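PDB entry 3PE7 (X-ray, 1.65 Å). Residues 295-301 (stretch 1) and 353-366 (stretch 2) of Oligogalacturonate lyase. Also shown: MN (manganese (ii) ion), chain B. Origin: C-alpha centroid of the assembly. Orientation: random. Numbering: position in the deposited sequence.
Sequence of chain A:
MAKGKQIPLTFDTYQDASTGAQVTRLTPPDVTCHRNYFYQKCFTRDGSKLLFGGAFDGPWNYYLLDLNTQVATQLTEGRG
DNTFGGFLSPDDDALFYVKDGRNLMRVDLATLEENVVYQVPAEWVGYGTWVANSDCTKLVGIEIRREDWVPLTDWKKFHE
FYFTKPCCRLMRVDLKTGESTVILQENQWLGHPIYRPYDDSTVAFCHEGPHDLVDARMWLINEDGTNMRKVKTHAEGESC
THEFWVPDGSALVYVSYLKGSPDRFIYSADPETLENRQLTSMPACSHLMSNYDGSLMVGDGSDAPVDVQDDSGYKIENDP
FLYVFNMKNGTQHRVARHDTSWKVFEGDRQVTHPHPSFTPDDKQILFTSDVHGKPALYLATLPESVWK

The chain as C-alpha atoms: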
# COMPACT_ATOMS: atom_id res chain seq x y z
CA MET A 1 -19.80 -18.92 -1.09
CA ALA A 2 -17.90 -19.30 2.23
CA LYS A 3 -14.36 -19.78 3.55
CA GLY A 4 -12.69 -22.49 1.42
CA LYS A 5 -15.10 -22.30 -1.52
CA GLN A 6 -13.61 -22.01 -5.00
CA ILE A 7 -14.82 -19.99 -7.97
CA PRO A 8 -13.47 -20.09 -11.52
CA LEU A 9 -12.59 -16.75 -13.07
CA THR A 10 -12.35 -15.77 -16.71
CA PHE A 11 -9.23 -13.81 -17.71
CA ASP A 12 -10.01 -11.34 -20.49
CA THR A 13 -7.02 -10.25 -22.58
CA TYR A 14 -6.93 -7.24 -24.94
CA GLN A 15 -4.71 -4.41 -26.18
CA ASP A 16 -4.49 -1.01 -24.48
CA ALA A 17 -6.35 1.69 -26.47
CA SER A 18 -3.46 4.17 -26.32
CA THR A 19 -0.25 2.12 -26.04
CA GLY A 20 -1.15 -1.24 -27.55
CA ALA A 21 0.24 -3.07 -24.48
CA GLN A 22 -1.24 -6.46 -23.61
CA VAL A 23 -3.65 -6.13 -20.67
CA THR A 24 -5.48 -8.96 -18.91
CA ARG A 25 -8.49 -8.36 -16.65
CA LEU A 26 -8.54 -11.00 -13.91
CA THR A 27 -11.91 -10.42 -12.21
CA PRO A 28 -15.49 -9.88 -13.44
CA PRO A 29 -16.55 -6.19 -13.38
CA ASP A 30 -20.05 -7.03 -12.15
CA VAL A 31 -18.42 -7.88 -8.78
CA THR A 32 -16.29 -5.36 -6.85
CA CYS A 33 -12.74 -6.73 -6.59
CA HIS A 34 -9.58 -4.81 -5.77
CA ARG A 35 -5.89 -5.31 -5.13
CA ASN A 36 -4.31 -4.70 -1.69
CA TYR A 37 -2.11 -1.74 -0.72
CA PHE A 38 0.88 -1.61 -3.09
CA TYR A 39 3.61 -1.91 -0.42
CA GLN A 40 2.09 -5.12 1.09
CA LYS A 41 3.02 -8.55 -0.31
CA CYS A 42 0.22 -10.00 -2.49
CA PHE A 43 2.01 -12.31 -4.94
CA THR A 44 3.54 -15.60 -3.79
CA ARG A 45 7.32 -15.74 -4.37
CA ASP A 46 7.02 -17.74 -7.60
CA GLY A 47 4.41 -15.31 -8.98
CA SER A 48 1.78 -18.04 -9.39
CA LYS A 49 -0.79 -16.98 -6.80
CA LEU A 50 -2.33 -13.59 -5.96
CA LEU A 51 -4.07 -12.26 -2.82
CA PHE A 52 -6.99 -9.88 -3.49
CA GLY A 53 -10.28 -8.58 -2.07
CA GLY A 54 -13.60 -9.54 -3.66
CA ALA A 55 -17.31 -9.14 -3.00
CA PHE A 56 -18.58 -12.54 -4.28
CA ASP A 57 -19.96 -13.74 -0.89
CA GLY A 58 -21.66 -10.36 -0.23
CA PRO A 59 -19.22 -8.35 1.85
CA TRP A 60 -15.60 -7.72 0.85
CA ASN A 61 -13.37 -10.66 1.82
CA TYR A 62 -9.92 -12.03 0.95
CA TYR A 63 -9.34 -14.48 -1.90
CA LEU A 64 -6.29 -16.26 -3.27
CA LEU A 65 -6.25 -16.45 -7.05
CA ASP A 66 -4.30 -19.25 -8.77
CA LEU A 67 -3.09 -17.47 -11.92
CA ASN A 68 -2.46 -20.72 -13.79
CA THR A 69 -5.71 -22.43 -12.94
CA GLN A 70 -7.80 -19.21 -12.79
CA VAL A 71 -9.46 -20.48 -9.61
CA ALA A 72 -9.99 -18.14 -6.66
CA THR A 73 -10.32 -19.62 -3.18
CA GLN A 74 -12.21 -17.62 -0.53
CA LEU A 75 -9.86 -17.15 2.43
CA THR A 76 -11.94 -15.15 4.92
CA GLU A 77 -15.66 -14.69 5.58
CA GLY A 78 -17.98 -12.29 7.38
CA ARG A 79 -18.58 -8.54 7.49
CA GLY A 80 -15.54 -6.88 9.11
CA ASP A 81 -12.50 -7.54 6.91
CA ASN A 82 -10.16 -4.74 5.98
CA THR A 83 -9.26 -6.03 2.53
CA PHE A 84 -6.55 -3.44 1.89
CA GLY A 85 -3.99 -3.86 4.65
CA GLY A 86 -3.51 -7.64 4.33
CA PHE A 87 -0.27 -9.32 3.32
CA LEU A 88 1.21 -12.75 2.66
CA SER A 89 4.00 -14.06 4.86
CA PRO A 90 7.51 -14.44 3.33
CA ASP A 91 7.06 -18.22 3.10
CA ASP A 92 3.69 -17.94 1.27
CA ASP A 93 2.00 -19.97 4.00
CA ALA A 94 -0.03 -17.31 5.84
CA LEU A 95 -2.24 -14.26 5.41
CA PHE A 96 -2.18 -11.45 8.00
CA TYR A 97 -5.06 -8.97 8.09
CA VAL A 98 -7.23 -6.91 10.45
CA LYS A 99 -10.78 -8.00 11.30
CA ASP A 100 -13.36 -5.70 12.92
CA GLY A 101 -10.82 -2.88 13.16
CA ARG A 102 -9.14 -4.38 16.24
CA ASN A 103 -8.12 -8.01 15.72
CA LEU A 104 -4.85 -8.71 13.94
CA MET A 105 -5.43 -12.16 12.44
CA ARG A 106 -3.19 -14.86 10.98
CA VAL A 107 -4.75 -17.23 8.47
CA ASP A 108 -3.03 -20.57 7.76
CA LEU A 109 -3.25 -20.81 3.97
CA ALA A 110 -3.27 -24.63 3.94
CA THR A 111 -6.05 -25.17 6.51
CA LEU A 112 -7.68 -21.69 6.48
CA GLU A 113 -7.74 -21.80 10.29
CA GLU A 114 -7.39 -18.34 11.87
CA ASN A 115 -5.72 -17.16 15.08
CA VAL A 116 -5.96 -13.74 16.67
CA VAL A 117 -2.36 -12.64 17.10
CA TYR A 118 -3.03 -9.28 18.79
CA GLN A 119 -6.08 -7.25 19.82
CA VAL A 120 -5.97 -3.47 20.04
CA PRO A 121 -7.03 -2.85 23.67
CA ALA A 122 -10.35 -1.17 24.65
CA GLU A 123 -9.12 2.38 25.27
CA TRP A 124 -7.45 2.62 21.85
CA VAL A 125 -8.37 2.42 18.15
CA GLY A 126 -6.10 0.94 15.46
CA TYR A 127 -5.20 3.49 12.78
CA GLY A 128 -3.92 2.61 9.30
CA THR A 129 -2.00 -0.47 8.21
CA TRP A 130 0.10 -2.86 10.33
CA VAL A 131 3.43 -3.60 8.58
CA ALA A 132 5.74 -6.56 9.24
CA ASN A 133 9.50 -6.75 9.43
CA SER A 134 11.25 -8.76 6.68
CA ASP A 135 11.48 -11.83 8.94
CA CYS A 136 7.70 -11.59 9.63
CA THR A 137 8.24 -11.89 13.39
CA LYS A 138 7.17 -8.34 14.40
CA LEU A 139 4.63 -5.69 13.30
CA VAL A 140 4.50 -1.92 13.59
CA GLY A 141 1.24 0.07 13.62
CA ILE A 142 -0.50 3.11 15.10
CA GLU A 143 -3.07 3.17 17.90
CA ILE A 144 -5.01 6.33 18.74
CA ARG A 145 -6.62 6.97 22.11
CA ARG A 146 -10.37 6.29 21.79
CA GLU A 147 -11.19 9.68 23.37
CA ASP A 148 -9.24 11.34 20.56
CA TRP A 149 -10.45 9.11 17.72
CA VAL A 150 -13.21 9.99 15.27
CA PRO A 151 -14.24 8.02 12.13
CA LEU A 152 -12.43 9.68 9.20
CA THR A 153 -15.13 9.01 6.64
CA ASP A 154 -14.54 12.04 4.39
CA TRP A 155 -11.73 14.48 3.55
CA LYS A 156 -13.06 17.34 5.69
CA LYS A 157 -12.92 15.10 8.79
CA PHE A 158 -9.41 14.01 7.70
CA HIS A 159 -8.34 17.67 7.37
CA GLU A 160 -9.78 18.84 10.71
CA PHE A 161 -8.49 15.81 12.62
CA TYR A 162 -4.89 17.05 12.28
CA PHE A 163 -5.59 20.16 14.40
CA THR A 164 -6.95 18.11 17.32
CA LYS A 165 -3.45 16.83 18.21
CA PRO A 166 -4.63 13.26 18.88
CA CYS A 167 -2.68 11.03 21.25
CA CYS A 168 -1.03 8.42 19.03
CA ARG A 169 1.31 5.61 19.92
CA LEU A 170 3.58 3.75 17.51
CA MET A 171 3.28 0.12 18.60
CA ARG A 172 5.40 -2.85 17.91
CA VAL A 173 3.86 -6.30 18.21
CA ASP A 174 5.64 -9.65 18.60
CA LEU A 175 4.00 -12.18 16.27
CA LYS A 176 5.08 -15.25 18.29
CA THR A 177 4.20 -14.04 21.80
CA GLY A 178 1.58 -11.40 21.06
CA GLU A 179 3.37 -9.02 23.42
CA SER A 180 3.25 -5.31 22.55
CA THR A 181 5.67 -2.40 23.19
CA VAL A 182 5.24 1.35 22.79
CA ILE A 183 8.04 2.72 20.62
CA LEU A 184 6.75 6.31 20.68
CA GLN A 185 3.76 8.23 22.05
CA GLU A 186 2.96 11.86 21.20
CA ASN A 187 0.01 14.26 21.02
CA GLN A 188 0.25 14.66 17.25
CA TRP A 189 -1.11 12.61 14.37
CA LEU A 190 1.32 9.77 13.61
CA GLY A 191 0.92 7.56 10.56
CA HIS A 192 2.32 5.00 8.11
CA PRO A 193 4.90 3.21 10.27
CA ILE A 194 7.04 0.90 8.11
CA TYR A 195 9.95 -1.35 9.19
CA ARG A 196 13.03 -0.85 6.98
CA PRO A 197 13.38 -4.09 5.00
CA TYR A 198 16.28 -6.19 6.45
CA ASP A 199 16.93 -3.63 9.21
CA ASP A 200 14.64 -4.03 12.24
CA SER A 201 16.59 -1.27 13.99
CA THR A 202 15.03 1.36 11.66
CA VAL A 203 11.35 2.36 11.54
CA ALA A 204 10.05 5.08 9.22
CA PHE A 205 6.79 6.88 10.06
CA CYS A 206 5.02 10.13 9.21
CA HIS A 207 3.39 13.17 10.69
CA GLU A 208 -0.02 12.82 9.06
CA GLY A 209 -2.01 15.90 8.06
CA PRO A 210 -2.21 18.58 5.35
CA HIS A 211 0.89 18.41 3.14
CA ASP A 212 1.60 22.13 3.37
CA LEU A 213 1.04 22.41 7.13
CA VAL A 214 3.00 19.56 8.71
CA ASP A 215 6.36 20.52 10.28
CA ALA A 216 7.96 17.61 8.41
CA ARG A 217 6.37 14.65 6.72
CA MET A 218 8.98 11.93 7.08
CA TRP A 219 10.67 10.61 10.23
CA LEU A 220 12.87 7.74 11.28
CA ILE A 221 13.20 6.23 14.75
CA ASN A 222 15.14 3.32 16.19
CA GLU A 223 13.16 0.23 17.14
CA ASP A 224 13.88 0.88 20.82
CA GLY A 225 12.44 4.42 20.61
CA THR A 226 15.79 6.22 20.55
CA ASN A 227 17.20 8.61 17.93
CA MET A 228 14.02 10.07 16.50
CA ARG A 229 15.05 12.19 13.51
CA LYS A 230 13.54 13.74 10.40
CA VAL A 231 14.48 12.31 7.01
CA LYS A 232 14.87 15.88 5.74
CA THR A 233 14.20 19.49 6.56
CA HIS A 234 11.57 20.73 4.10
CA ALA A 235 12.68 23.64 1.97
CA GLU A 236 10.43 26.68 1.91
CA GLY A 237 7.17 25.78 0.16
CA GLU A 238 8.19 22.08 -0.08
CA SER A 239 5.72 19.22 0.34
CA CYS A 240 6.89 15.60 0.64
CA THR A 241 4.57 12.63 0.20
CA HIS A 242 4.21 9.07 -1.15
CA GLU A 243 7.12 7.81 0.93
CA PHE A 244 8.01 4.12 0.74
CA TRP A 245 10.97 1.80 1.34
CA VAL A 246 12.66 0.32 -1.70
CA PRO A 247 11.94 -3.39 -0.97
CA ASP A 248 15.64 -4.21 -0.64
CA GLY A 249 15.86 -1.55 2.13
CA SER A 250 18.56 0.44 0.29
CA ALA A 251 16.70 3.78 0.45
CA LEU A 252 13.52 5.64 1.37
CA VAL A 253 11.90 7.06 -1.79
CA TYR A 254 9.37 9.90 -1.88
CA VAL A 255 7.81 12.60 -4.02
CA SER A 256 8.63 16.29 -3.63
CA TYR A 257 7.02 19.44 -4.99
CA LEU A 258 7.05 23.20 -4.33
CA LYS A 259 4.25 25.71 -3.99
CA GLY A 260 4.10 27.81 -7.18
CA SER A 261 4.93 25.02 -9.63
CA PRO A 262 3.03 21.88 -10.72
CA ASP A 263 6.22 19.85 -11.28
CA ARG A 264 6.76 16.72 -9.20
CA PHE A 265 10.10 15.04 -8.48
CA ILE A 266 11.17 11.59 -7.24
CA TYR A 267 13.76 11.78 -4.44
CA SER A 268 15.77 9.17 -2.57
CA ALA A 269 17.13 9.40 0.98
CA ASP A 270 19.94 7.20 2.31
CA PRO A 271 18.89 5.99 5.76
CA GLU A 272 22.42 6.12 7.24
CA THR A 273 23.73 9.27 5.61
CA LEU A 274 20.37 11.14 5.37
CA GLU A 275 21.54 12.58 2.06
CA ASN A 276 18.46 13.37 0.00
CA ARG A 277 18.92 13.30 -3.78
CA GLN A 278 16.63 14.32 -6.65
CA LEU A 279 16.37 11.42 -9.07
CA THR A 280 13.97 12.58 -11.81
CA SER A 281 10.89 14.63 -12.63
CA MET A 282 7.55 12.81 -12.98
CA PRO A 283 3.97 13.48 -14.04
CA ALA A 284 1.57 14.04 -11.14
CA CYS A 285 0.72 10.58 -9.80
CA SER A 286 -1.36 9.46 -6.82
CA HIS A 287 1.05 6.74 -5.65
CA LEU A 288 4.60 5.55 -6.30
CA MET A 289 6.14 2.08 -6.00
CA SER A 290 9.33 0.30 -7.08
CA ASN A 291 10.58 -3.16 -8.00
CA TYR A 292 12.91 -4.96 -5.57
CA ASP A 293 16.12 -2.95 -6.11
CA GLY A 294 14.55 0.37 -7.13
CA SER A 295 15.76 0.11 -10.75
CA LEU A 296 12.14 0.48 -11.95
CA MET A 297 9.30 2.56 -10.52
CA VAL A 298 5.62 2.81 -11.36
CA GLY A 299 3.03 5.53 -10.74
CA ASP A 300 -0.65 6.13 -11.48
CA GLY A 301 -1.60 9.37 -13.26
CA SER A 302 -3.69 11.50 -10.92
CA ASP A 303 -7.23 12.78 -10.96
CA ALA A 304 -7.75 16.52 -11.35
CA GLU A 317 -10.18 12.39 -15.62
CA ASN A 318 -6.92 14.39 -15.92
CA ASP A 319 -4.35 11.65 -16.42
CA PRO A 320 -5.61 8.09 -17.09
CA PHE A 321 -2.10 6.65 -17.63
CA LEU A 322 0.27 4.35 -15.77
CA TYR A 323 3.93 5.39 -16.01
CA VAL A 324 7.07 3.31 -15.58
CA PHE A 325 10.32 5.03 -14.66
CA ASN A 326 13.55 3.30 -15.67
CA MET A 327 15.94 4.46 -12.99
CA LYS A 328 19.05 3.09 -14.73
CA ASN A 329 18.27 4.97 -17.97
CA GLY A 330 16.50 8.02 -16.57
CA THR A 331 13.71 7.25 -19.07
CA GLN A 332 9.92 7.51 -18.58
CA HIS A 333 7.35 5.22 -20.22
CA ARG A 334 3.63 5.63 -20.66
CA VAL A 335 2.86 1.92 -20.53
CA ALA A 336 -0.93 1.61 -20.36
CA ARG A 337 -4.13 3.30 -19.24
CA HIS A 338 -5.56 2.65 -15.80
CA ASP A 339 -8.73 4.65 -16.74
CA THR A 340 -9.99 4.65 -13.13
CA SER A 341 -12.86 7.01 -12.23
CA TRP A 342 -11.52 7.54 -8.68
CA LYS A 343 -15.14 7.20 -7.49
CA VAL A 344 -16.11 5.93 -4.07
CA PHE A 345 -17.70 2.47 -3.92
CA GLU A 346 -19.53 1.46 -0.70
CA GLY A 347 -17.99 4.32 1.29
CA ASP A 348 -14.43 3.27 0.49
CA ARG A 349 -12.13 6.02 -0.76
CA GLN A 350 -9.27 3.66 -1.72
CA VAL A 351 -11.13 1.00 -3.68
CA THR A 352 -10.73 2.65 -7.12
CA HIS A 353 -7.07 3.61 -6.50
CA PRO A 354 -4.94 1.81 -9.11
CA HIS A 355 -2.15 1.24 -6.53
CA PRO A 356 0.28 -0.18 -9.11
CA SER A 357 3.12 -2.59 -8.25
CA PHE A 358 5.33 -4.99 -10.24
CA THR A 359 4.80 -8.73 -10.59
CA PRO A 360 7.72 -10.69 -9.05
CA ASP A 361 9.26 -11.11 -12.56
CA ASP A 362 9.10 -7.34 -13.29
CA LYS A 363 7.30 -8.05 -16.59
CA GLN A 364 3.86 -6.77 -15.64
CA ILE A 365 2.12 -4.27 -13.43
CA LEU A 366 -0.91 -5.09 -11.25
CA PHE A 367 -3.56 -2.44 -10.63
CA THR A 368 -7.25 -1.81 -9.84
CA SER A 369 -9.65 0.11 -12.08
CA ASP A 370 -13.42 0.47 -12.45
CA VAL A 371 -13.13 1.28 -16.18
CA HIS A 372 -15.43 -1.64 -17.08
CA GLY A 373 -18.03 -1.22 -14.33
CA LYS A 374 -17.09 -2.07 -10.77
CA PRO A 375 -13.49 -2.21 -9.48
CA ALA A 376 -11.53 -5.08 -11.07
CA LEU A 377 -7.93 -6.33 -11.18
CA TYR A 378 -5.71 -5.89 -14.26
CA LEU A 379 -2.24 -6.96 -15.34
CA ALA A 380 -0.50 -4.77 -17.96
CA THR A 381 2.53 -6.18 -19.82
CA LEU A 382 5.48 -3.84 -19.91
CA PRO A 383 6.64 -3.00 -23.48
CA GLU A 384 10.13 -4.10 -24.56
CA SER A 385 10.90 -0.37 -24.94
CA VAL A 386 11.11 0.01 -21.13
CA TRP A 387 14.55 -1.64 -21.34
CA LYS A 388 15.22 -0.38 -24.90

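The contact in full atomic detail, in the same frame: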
# COMPACT_ATOMS: atom_id res chain seq x y z
N SER A 295 15.35 -0.19 -9.37
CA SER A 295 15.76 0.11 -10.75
C SER A 295 14.57 0.48 -11.66
O SER A 295 14.76 1.07 -12.72
CB SER A 295 16.53 -1.08 -11.35
OG SER A 295 15.76 -2.27 -11.30
N LEU A 296 13.37 0.08 -11.25
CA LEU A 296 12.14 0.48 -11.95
C LEU A 296 11.14 1.03 -10.94
O LEU A 296 11.06 0.53 -9.83
CB LEU A 296 11.49 -0.71 -12.66
CG LEU A 296 12.24 -1.40 -13.81
CD1 LEU A 296 11.50 -2.66 -14.21
CD2 LEU A 296 12.40 -0.44 -14.98
N MET A 297 10.40 2.06 -11.34
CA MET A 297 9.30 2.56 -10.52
C MET A 297 8.04 2.70 -11.36
O MET A 297 8.09 2.77 -12.58
CB MET A 297 9.66 3.88 -9.84
CG MET A 297 10.86 3.77 -8.89
SD MET A 297 11.10 5.23 -7.86
CE MET A 297 12.69 4.81 -7.15
N VAL A 298 6.90 2.69 -10.68
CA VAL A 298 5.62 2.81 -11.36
C VAL A 298 4.71 3.77 -10.61
O VAL A 298 4.69 3.78 -9.37
CB VAL A 298 4.96 1.40 -11.56
CG1 VAL A 298 4.63 0.72 -10.22
CG2 VAL A 298 3.70 1.52 -12.44
N GLY A 299 3.97 4.59 -11.36
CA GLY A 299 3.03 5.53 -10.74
C GLY A 299 1.74 5.63 -11.54
O GLY A 299 1.71 5.36 -12.73
N ASP A 300 0.67 6.02 -10.85
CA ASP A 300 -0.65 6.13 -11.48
C ASP A 300 -1.04 7.57 -11.68
O ASP A 300 -1.21 8.32 -10.71
CB ASP A 300 -1.74 5.34 -10.70
CG ASP A 300 -1.68 5.52 -9.16
OD1 ASP A 300 -2.61 5.00 -8.50
OD2 ASP A 300 -0.72 6.10 -8.61
N GLY A 301 -1.21 7.97 -12.95
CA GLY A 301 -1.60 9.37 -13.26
C GLY A 301 -2.78 9.82 -12.42
O GLY A 301 -3.77 9.10 -12.27
N HIS A 353 -8.48 3.23 -6.32
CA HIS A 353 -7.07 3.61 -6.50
C HIS A 353 -6.33 2.51 -7.28
O HIS A 353 -6.39 1.36 -6.89
CB HIS A 353 -6.40 3.86 -5.16
CG HIS A 353 -6.80 5.15 -4.52
ND1 HIS A 353 -6.05 5.77 -3.54
CD2 HIS A 353 -7.88 5.95 -4.74
CE1 HIS A 353 -6.65 6.90 -3.19
NE2 HIS A 353 -7.75 7.03 -3.90
N PRO A 354 -5.64 2.88 -8.37
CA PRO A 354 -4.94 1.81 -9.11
C PRO A 354 -3.88 1.09 -8.28
O PRO A 354 -3.76 -0.14 -8.38
CB PRO A 354 -4.32 2.55 -10.30
CG PRO A 354 -5.28 3.74 -10.53
CD PRO A 354 -5.70 4.15 -9.13
N HIS A 355 -3.13 1.83 -7.45
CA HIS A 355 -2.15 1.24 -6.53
C HIS A 355 -1.17 0.27 -7.25
O HIS A 355 -1.03 -0.89 -6.84
CB HIS A 355 -2.88 0.51 -5.37
CG HIS A 355 -3.47 1.44 -4.35
ND1 HIS A 355 -4.47 1.06 -3.49
CD2 HIS A 355 -3.20 2.74 -4.07
CE1 HIS A 355 -4.79 2.08 -2.71
NE2 HIS A 355 -4.04 3.11 -3.04
N PRO A 356 -0.50 0.77 -8.31
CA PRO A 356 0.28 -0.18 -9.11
C PRO A 356 1.51 -0.73 -8.37
O PRO A 356 2.11 -0.03 -7.54
CB PRO A 356 0.74 0.67 -10.30
CG PRO A 356 0.77 2.08 -9.79
CD PRO A 356 -0.43 2.14 -8.85
N SER A 357 1.85 -1.98 -8.67
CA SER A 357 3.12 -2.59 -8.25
C SER A 357 3.56 -3.56 -9.35
O SER A 357 2.80 -3.84 -10.28
CB SER A 357 3.01 -3.28 -6.90
OG SER A 357 2.22 -4.47 -7.01
N PHE A 358 4.80 -4.06 -9.26
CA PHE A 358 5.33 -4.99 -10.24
C PHE A 358 5.06 -6.44 -9.84
O PHE A 358 5.08 -6.76 -8.65
CB PHE A 358 6.85 -4.76 -10.42
CG PHE A 358 7.20 -3.43 -11.03
CD1 PHE A 358 7.49 -2.34 -10.23
CD2 PHE A 358 7.23 -3.26 -12.42
CE1 PHE A 358 7.85 -1.07 -10.78
CE2 PHE A 358 7.56 -2.01 -12.98
CZ PHE A 358 7.87 -0.91 -12.16
N THR A 359 4.80 -7.30 -10.82
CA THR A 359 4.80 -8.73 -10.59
C THR A 359 6.23 -9.14 -10.18
O THR A 359 7.18 -8.42 -10.45
CB THR A 359 4.40 -9.51 -11.85
OG1 THR A 359 5.16 -9.03 -12.97
CG2 THR A 359 2.89 -9.34 -12.14
N PRO A 360 6.37 -10.30 -9.51
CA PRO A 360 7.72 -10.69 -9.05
C PRO A 360 8.77 -10.76 -10.18
O PRO A 360 9.98 -10.58 -9.92
CB PRO A 360 7.46 -12.07 -8.41
CG PRO A 360 6.07 -11.96 -7.86
CD PRO A 360 5.33 -11.16 -8.93
N ASP A 361 8.33 -11.02 -11.41
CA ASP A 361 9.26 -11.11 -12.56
C ASP A 361 9.57 -9.78 -13.25
O ASP A 361 10.37 -9.74 -14.19
CB ASP A 361 8.78 -12.18 -13.57
CG ASP A 361 7.49 -11.82 -14.28
OD1 ASP A 361 6.97 -10.71 -14.08
OD2 ASP A 361 6.99 -12.68 -15.05
N ASP A 362 8.95 -8.70 -12.76
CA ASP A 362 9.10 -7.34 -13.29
C ASP A 362 8.60 -7.17 -14.73
O ASP A 362 8.92 -6.18 -15.38
CB ASP A 362 10.55 -6.84 -13.16
CG ASP A 362 10.91 -6.45 -11.74
OD1 ASP A 362 12.09 -6.18 -11.48
OD2 ASP A 362 9.98 -6.41 -10.90
N LYS A 363 7.77 -8.11 -15.21
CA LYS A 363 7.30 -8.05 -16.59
C LYS A 363 5.94 -7.39 -16.74
O LYS A 363 5.55 -6.97 -17.84
CB LYS A 363 7.25 -9.45 -17.20
CG LYS A 363 8.59 -10.21 -17.19
CD LYS A 363 9.46 -9.90 -18.38
CE LYS A 363 10.84 -10.61 -18.29
NZ LYS A 363 10.66 -12.02 -17.91
N GLN A 364 5.22 -7.29 -15.62
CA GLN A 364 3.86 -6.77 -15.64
C GLN A 364 3.61 -5.84 -14.47
O GLN A 364 4.31 -5.89 -13.47
CB GLN A 364 2.86 -7.91 -15.55
CG GLN A 364 2.86 -8.82 -16.75
CD GLN A 364 2.06 -10.05 -16.48
OE1 GLN A 364 2.39 -10.84 -15.59
NE2 GLN A 364 0.97 -10.21 -17.21
N ILE A 365 2.60 -5.00 -14.59
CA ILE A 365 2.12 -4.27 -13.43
C ILE A 365 0.68 -4.66 -13.08
O ILE A 365 -0.16 -4.90 -13.96
CB ILE A 365 2.27 -2.74 -13.61
CG1 ILE A 365 1.70 -2.27 -14.94
CG2 ILE A 365 3.78 -2.31 -13.48
CD1 ILE A 365 1.59 -0.74 -15.05
N LEU A 366 0.42 -4.75 -11.78
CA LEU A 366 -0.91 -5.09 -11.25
C LEU A 366 -1.58 -3.83 -10.74
O LEU A 366 -0.96 -3.06 -10.00
CB LEU A 366 -0.80 -6.09 -10.10
CG LEU A 366 -2.13 -6.42 -9.36
CD1 LEU A 366 -3.00 -7.31 -10.23
CD2 LEU A 366 -1.86 -7.08 -7.98
MN MN B . -4.38 5.09 -2.40

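The contact between the two stretches is mainly apolar and buries 458 Å², both sides summed. The strand of stretch 1 alternates: Leu 296, Val 298 and Asp 300 point toward stretch 2, while Met 297 points away.

Val 298 is the most heavily covered residue. Val 298 CG2 lies 3.8 Å from CB of Pro 356 and 4.0 Å from CG2 of Ile 365. Val 298 CG1 lies 3.7 Å from CE1 of Phe 358. The valine sits among three apolar side chains. Phe 358 also packs on Leu 296, whose CB is 3.7 Å from Phe 358 CZ. The backbone of Met 297 meets the edge of the same ring, with its C atom 3.7 Å from Phe 358 CZ. The ring thus reaches the main chain between the two inward side chains.

Polar contact across the stretches centres on Asp 300. Asp 300 OD1 accepts a weak hydrogen bond from His 355 N, at 3.4 Å with an N-H...acceptor angle of 147°. Asp 300 OD1 also lies 3.3 Å from Pro 354 CD and 3.6 Å from Pro 356 CD. Both carboxylate oxygens also have hydrogen bonds elsewhere in the structure.

His 353 ND1 and His 355 NE2 each bind the manganese ion at 2.1 Å; four further ligand atoms come from elsewhere in the structure. The CA-to-CB bond of His 355 points away from stretch 1. The residue gives its N to Asp 300 and its ring to the metal.

Within stretch 2, Ser 357 and Leu 366 are joined by two backbone hydrogen bonds: Ser 357 N to Leu 366 O at 3.3 Å and Leu 366 N to Ser 357 O at 3.0 Å. In this pairing Phe 358 and Ile 365 lie on neighbouring strands, and both meet Val 298.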